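Local coordinates for protein cruciform cutting endonuclease 1, mitochondrial (Schizosaccharomyces pombe, PDB 1KCF) that resolves mitochondrial Holliday junctions as a homodimeric endonuclease, cutting four-way DNA junctions at the point of strand exchange and probably helping to maintain mitochondrial DNA, at residues 7-12 and 22-27; 16-21 and 29-34. All coordinates share one frame; numbering follows the deposited sequence.

How the contacts relate
Both contacts fall within the N-terminal SAP motif, a helix–loop–helix unit in which helix 6-15 and helix 26-33 are joined by a mostly extended loop. The segments alternate along the chain in the order 7-12, 16-21, 22-27, 29-34, so the two contacts interlock along the chain, and their centres lie about 8 Å apart. Helix 26-33 serves both: its start meets helix 6-15 in contact 1, and its second half, through Arg30 and Ile31, meets the loop in contact 2. They also touch directly, with Leu27 CD2 3.5 Å from Ser19 O. Helix 224-253, which carries the magnesium ligand Asp230, packs on both, tying the motif to the RNase H-like catalytic part.

Contact 1: residues 7-12 and 22-27; sequences SFLQHI and GRKDEL
The Leu9 methyl CD1 comes to 3.3 Å from Lys24 O, so the Lys24 peptide is one flat group that takes part in a contact carried mainly by the aliphatic side chains of Leu9 and Leu27. The nearby Phe8 ring receives Ile12 CG1 from its own helix on one face, 4.3 Å above the ring plane and offset toward the rim.

The CA atoms of Leu9 and Leu27 are 6.5 Å apart, and both residues direct their CB toward the opposing segment. Leu27 CD1 reaches Leu9 CB at 3.7 Å; the same methyl lies 3.9 Å from Gln10 CG, the Gln10 and Leu27 side chains crossing obliquely. Leu27 CG is anti to its carbonyl carbon (chi1 -67°) and CD1 extends fully beyond, which gives the methyl this reach. Leu9 CD1 also meets the aliphatic Lys24 CG at 3.7 Å; the two side chains cross at about a right angle, and Lys24 then bends at chi3 (69°), leading its ammonium end away.

Arg23 O accepts from both Glu26 N (3.1 Å) and Leu27 N (3.2 Å), on one face of its peptide plane, as the chain turns into helix 26-33. Just before it, Gly22 has backbone angles at which a CB would press on the preceding carbonyl oxygen. This glycine-led entry into the second helix is in keeping with the SAP motif.

Leu27 also touches Leu6 and Cys13 of helix 6-15, and Leu9 touches Leu28. Helix 224-253 lies against the first helix through Phe251 on Phe8 and Tyr248 on Ile12.

Contact 2: residues 16-21 and 29-34; sequences TGLSRS and RRIVDS
Leu18 and Ile31 have the nearest CA atoms, 7.6 Å apart, where the irregular chain after Gly17, itself in a positive-phi conformation (phi 64°), passes helix 26-33. Arg30 leaves that helix with CG anti to the backbone N and bends at chi3 (-56°), bringing its guanidinium edge to two loop carbonyls. Arg30 NH1 and NH2 grip Ser21 O end-on, at 2.7 and 3.0 Å, with that oxygen almost in the guanidinium plane. Arg30 NH1 also donates to Ser19 O at 2.6 Å, arriving from well above that carbonyl's plane (64° out of it). The loop between the two SAP helices is thus fastened through its backbone to the second helix. Replacing Arg30 by a leucine would remove all three bonds and would probably leave the Ser19 and Ser21 carbonyls without these donors, and the loop less firmly held. Within the loop, Ser21 OG donates to Ser19 OG at 3.0 Å. Leu18 supplies the apolar part: its CD1 lies 3.8 Å from Ile31 CA and meets CG1, the side chains crossing at about a right angle. Further along, Ser34 OG bonds Ile31 O (2.7 Å) in the carbonyl plane, and Ser34 O accepts from Arg249 of helix 224-253.

Contact 1: residues 7-12 and 22-27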
ATOM      1  N   SER A   7      -4.155   1.989  37.884  1.00 66.26           N
ATOM      2  CA  SER A   7      -4.648   0.692  37.452  1.00 65.19           C
ATOM      3  C   SER A   7      -6.084   0.730  36.931  1.00 64.11           C
ATOM      4  O   SER A   7      -6.429   0.003  35.999  1.00 63.78           O
ATOM      5  CB  SER A   7      -4.540  -0.304  38.606  1.00 65.24           C
ATOM      6  OG  SER A   7      -5.067   0.251  39.801  1.00 68.30           O
ATOM      7  N   PHE A   8      -6.919   1.573  37.531  1.00 62.73           N
ATOM      8  CA  PHE A   8      -8.311   1.690  37.114  1.00 60.95           C
ATOM      9  C   PHE A   8      -8.410   2.371  35.754  1.00 60.02           C
ATOM     10  O   PHE A   8      -9.240   2.003  34.924  1.00 59.65           O
ATOM     11  CB  PHE A   8      -9.119   2.478  38.152  1.00 61.81           C
ATOM     12  CG  PHE A   8     -10.579   2.607  37.811  1.00 62.52           C
ATOM     13  CD1 PHE A   8     -11.348   1.477  37.548  1.00 62.19           C
ATOM     14  CD2 PHE A   8     -11.186   3.857  37.747  1.00 63.04           C
ATOM     15  CE1 PHE A   8     -12.700   1.592  37.223  1.00 62.50           C
ATOM     16  CE2 PHE A   8     -12.537   3.981  37.422  1.00 62.74           C
ATOM     17  CZ  PHE A   8     -13.293   2.846  37.159  1.00 62.38           C
ATOM     18  N   LEU A   9      -7.559   3.368  35.533  1.00 57.96           N
ATOM     19  CA  LEU A   9      -7.547   4.083  34.265  1.00 58.20           C
ATOM     20  C   LEU A   9      -7.091   3.155  33.148  1.00 58.21           C
ATOM     21  O   LEU A   9      -7.596   3.220  32.028  1.00 58.57           O
ATOM     22  CB  LEU A   9      -6.615   5.292  34.343  1.00 57.49           C
ATOM     23  CG  LEU A   9      -7.076   6.433  35.247  1.00 57.60           C
ATOM     24  CD1 LEU A   9      -6.014   7.519  35.279  1.00 58.13           C
ATOM     25  CD2 LEU A   9      -8.400   6.988  34.734  1.00 57.69           C
ATOM     26  N   GLN A  10      -6.131   2.293  33.460  1.00 58.36           N
ATOM     27  CA  GLN A  10      -5.614   1.340  32.487  1.00 59.28           C
ATOM     28  C   GLN A  10      -6.728   0.362  32.124  1.00 58.94           C
ATOM     29  O   GLN A  10      -6.829  -0.091  30.981  1.00 58.76           O
ATOM     30  CB  GLN A  10      -4.426   0.571  33.076  1.00 60.72           C
ATOM     31  CG  GLN A  10      -3.346   1.455  33.679  1.00 62.47           C
ATOM     32  CD  GLN A  10      -2.178   0.664  34.242  1.00 64.40           C
ATOM     33  OE1 GLN A  10      -2.367  -0.332  34.943  1.00 64.90           O
ATOM     34  NE2 GLN A  10      -0.962   1.114  33.949  1.00 64.40           N
ATOM     35  N   HIS A  11      -7.563   0.039  33.107  1.00 57.80           N
ATOM     36  CA  HIS A  11      -8.672  -0.882  32.891  1.00 56.53           C
ATOM     37  C   HIS A  11      -9.664  -0.252  31.920  1.00 55.32           C
ATOM     38  O   HIS A  11     -10.148  -0.908  30.997  1.00 54.29           O
ATOM     39  CB  HIS A  11      -9.365  -1.198  34.217  1.00 57.44           C
ATOM     40  CG  HIS A  11     -10.530  -2.128  34.081  1.00 59.36           C
ATOM     41  ND1 HIS A  11     -10.400  -3.425  33.634  1.00 59.72           N
ATOM     42  CD2 HIS A  11     -11.853  -1.941  34.312  1.00 60.03           C
ATOM     43  CE1 HIS A  11     -11.590  -3.998  33.595  1.00 60.46           C
ATOM     44  NE2 HIS A  11     -12.489  -3.119  34.001  1.00 61.33           N
ATOM     45  N   ILE A  12      -9.960   1.025  32.139  1.00 53.98           N
ATOM     46  CA  ILE A  12     -10.877   1.764  31.283  1.00 53.51           C
ATOM     47  C   ILE A  12     -10.341   1.797  29.849  1.00 53.79           C
ATOM     48  O   ILE A  12     -11.100   1.657  28.885  1.00 52.49           O
ATOM     49  CB  ILE A  12     -11.069   3.216  31.797  1.00 52.94           C
ATOM     50  CG1 ILE A  12     -11.796   3.191  33.146  1.00 54.12           C
ATOM     51  CG2 ILE A  12     -11.847   4.044  30.781  1.00 50.55           C
ATOM     52  CD1 ILE A  12     -12.070   4.562  33.728  1.00 53.18           C
ATOM     53  N   GLY A  22       1.314   5.329  29.480  1.00 80.68           N
ATOM     54  CA  GLY A  22       1.344   6.748  29.784  1.00 82.21           C
ATOM     55  C   GLY A  22       1.244   7.037  31.268  1.00 83.19           C
ATOM     56  O   GLY A  22       1.315   6.127  32.096  1.00 82.68           O
ATOM     57  N   ARG A  23       1.081   8.314  31.603  1.00 84.14           N
ATOM     58  CA  ARG A  23       0.968   8.739  32.993  1.00 85.30           C
ATOM     59  C   ARG A  23      -0.491   8.734  33.441  1.00 85.57           C
ATOM     60  O   ARG A  23      -1.396   8.489  32.642  1.00 86.40           O
ATOM     61  CB  ARG A  23       1.562  10.132  33.161  1.00 85.79           C
ATOM     62  N   LYS A  24      -0.715   9.015  34.719  1.00 85.72           N
ATOM     63  CA  LYS A  24      -2.066   9.028  35.268  1.00 84.92           C
ATOM     64  C   LYS A  24      -2.890  10.196  34.731  1.00 84.22           C
ATOM     65  O   LYS A  24      -4.104  10.242  34.919  1.00 84.71           O
ATOM     66  CB  LYS A  24      -2.013   9.077  36.798  1.00 84.67           C
ATOM     67  CG  LYS A  24      -3.282   8.577  37.470  1.00 85.48           C
ATOM     68  CD  LYS A  24      -3.122   8.444  38.978  1.00 86.11           C
ATOM     69  CE  LYS A  24      -3.004   9.799  39.656  1.00 86.99           C
ATOM     70  NZ  LYS A  24      -2.897   9.662  41.137  1.00 88.61           N
ATOM     71  N   ASP A  25      -2.231  11.140  34.065  1.00 82.94           N
ATOM     72  CA  ASP A  25      -2.931  12.289  33.498  1.00 82.45           C
ATOM     73  C   ASP A  25      -2.983  12.191  31.979  1.00 80.32           C
ATOM     74  O   ASP A  25      -3.717  12.926  31.322  1.00 79.33           O
ATOM     75  CB  ASP A  25      -2.250  13.596  33.918  1.00 84.87           C
ATOM     76  CG  ASP A  25      -2.552  13.972  35.360  1.00 87.51           C
ATOM     77  OD1 ASP A  25      -3.717  14.316  35.659  1.00 86.84           O
ATOM     78  OD2 ASP A  25      -1.621  13.919  36.194  1.00 89.54           O
ATOM     79  N   GLU A  26      -2.194  11.277  31.425  1.00 78.87           N
ATOM     80  CA  GLU A  26      -2.170  11.071  29.984  1.00 78.21           C
ATOM     81  C   GLU A  26      -3.360  10.193  29.613  1.00 76.30           C
ATOM     82  O   GLU A  26      -4.052  10.450  28.628  1.00 76.95           O
ATOM     83  CB  GLU A  26      -0.866  10.397  29.567  1.00 78.88           C
ATOM     84  N   LEU A  27      -3.595   9.157  30.414  1.00 73.65           N
ATOM     85  CA  LEU A  27      -4.712   8.253  30.173  1.00 71.04           C
ATOM     86  C   LEU A  27      -6.029   9.018  30.256  1.00 69.19           C
ATOM     87  O   LEU A  27      -6.914   8.839  29.419  1.00 67.94           O
ATOM     88  CB  LEU A  27      -4.702   7.112  31.195  1.00 70.76           C
ATOM     89  CG  LEU A  27      -3.532   6.127  31.100  1.00 70.26           C
ATOM     90  CD1 LEU A  27      -3.682   5.047  32.157  1.00 68.51           C
ATOM     91  CD2 LEU A  27      -3.496   5.505  29.715  1.00 70.43           C
TER

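Contact 2: residues 16-21 and 29-34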
ATOM      1  N   THR A  16     -12.080   0.322  26.366  1.00 48.76           N
ATOM      2  CA  THR A  16     -12.419   1.233  25.280  1.00 47.77           C
ATOM      3  C   THR A  16     -11.465   1.109  24.096  1.00 49.78           C
ATOM      4  O   THR A  16     -11.477   1.940  23.190  1.00 49.92           O
ATOM      5  CB  THR A  16     -12.414   2.693  25.767  1.00 47.61           C
ATOM      6  OG1 THR A  16     -11.153   2.987  26.375  1.00 44.89           O
ATOM      7  CG2 THR A  16     -13.530   2.923  26.785  1.00 47.59           C
ATOM      8  N   GLY A  17     -10.637   0.070  24.112  1.00 51.52           N
ATOM      9  CA  GLY A  17      -9.698  -0.151  23.028  1.00 52.80           C
ATOM     10  C   GLY A  17      -8.651   0.936  22.877  1.00 54.05           C
ATOM     11  O   GLY A  17      -8.153   1.177  21.779  1.00 53.16           O
ATOM     12  N   LEU A  18      -8.310   1.593  23.979  1.00 56.04           N
ATOM     13  CA  LEU A  18      -7.313   2.657  23.945  1.00 56.29           C
ATOM     14  C   LEU A  18      -5.988   2.157  24.497  1.00 57.78           C
ATOM     15  O   LEU A  18      -5.927   1.100  25.128  1.00 56.13           O
ATOM     16  CB  LEU A  18      -7.787   3.857  24.769  1.00 55.86           C
ATOM     17  CG  LEU A  18      -9.043   4.594  24.302  1.00 57.05           C
ATOM     18  CD1 LEU A  18      -9.413   5.662  25.329  1.00 54.18           C
ATOM     19  CD2 LEU A  18      -8.800   5.224  22.929  1.00 56.69           C
ATOM     20  N   SER A  19      -4.931   2.927  24.249  1.00 59.54           N
ATOM     21  CA  SER A  19      -3.595   2.594  24.725  1.00 61.87           C
ATOM     22  C   SER A  19      -3.537   2.710  26.247  1.00 62.88           C
ATOM     23  O   SER A  19      -4.018   3.685  26.822  1.00 61.66           O
ATOM     24  CB  SER A  19      -2.563   3.537  24.093  1.00 62.83           C
ATOM     25  OG  SER A  19      -1.269   3.324  24.633  1.00 62.56           O
ATOM     26  N   ARG A  20      -2.944   1.710  26.890  1.00 66.42           N
ATOM     27  CA  ARG A  20      -2.824   1.698  28.342  1.00 69.90           C
ATOM     28  C   ARG A  20      -1.478   2.246  28.818  1.00 72.42           C
ATOM     29  O   ARG A  20      -1.153   2.152  30.002  1.00 73.20           O
ATOM     30  CB  ARG A  20      -3.001   0.274  28.874  1.00 70.12           C
ATOM     31  CG  ARG A  20      -4.306  -0.396  28.472  1.00 73.04           C
ATOM     32  CD  ARG A  20      -4.472  -1.728  29.190  1.00 74.90           C
ATOM     33  NE  ARG A  20      -3.341  -2.620  28.953  1.00 77.85           N
ATOM     34  CZ  ARG A  20      -3.138  -3.760  29.605  1.00 79.97           C
ATOM     35  NH1 ARG A  20      -3.990  -4.154  30.541  1.00 81.63           N
ATOM     36  NH2 ARG A  20      -2.078  -4.507  29.325  1.00 81.05           N
ATOM     37  N   SER A  21      -0.701   2.819  27.902  1.00 74.61           N
ATOM     38  CA  SER A  21       0.609   3.362  28.257  1.00 77.91           C
ATOM     39  C   SER A  21       0.558   4.867  28.490  1.00 79.52           C
ATOM     40  O   SER A  21      -0.147   5.593  27.789  1.00 80.80           O
ATOM     41  CB  SER A  21       1.630   3.054  27.160  1.00 78.12           C
ATOM     42  OG  SER A  21       1.343   3.781  25.978  1.00 80.59           O
ATOM     43  N   ARG A  29      -6.656  12.181  29.679  1.00 64.27           N
ATOM     44  CA  ARG A  29      -6.798  12.999  28.480  1.00 62.17           C
ATOM     45  C   ARG A  29      -7.131  12.150  27.261  1.00 59.63           C
ATOM     46  O   ARG A  29      -7.945  12.542  26.427  1.00 58.07           O
ATOM     47  CB  ARG A  29      -5.513  13.789  28.232  1.00 64.54           C
ATOM     48  N   ARG A  30      -6.490  10.992  27.164  1.00 57.47           N
ATOM     49  CA  ARG A  30      -6.714  10.075  26.050  1.00 56.46           C
ATOM     50  C   ARG A  30      -8.183   9.660  25.995  1.00 55.88           C
ATOM     51  O   ARG A  30      -8.817   9.707  24.937  1.00 55.28           O
ATOM     52  CB  ARG A  30      -5.827   8.842  26.217  1.00 56.03           C
ATOM     53  CG  ARG A  30      -5.881   7.852  25.067  1.00 56.54           C
ATOM     54  CD  ARG A  30      -4.782   6.829  25.243  1.00 58.43           C
ATOM     55  NE  ARG A  30      -3.484   7.489  25.352  1.00 61.22           N
ATOM     56  CZ  ARG A  30      -2.435   6.987  25.992  1.00 62.02           C
ATOM     57  NH1 ARG A  30      -2.521   5.808  26.593  1.00 60.19           N
ATOM     58  NH2 ARG A  30      -1.296   7.665  26.030  1.00 62.83           N
ATOM     59  N   ILE A  31      -8.713   9.257  27.146  1.00 54.84           N
ATOM     60  CA  ILE A  31     -10.105   8.843  27.257  1.00 52.97           C
ATOM     61  C   ILE A  31     -11.031  10.003  26.899  1.00 53.45           C
ATOM     62  O   ILE A  31     -11.821   9.913  25.959  1.00 52.83           O
ATOM     63  CB  ILE A  31     -10.425   8.374  28.697  1.00 52.15           C
ATOM     64  CG1 ILE A  31      -9.557   7.164  29.046  1.00 51.24           C
ATOM     65  CG2 ILE A  31     -11.907   8.030  28.830  1.00 48.63           C
ATOM     66  CD1 ILE A  31      -9.667   6.721  30.490  1.00 53.36           C
ATOM     67  N   VAL A  32     -10.917  11.091  27.651  1.00 53.71           N
ATOM     68  CA  VAL A  32     -11.746  12.274  27.444  1.00 54.98           C
ATOM     69  C   VAL A  32     -11.670  12.837  26.024  1.00 57.44           C
ATOM     70  O   VAL A  32     -12.666  13.322  25.482  1.00 56.52           O
ATOM     71  CB  VAL A  32     -11.349  13.398  28.435  1.00 55.71           C
ATOM     72  CG1 VAL A  32     -12.185  14.647  28.180  1.00 54.38           C
ATOM     73  CG2 VAL A  32     -11.533  12.919  29.868  1.00 54.93           C
ATOM     74  N   ASP A  33     -10.486  12.771  25.425  1.00 59.32           N
ATOM     75  CA  ASP A  33     -10.280  13.306  24.085  1.00 61.19           C
ATOM     76  C   ASP A  33     -10.480  12.304  22.954  1.00 60.08           C
ATOM     77  O   ASP A  33     -10.357  12.661  21.785  1.00 60.96           O
ATOM     78  CB  ASP A  33      -8.884  13.921  23.992  1.00 62.97           C
ATOM     79  CG  ASP A  33      -8.726  15.135  24.887  1.00 65.35           C
ATOM     80  OD1 ASP A  33      -7.631  15.309  25.468  1.00 67.87           O
ATOM     81  OD2 ASP A  33      -9.694  15.918  25.002  1.00 64.32           O
ATOM     82  N   SER A  34     -10.783  11.056  23.295  1.00 58.99           N
ATOM     83  CA  SER A  34     -11.012  10.033  22.276  1.00 57.31           C
ATOM     84  C   SER A  34     -12.087  10.536  21.316  1.00 56.38           C
ATOM     85  O   SER A  34     -13.159  10.958  21.743  1.00 58.57           O
ATOM     86  CB  SER A  34     -11.482   8.735  22.927  1.00 55.35           C
ATOM     87  OG  SER A  34     -12.703   8.947  23.613  1.00 58.70           O
TER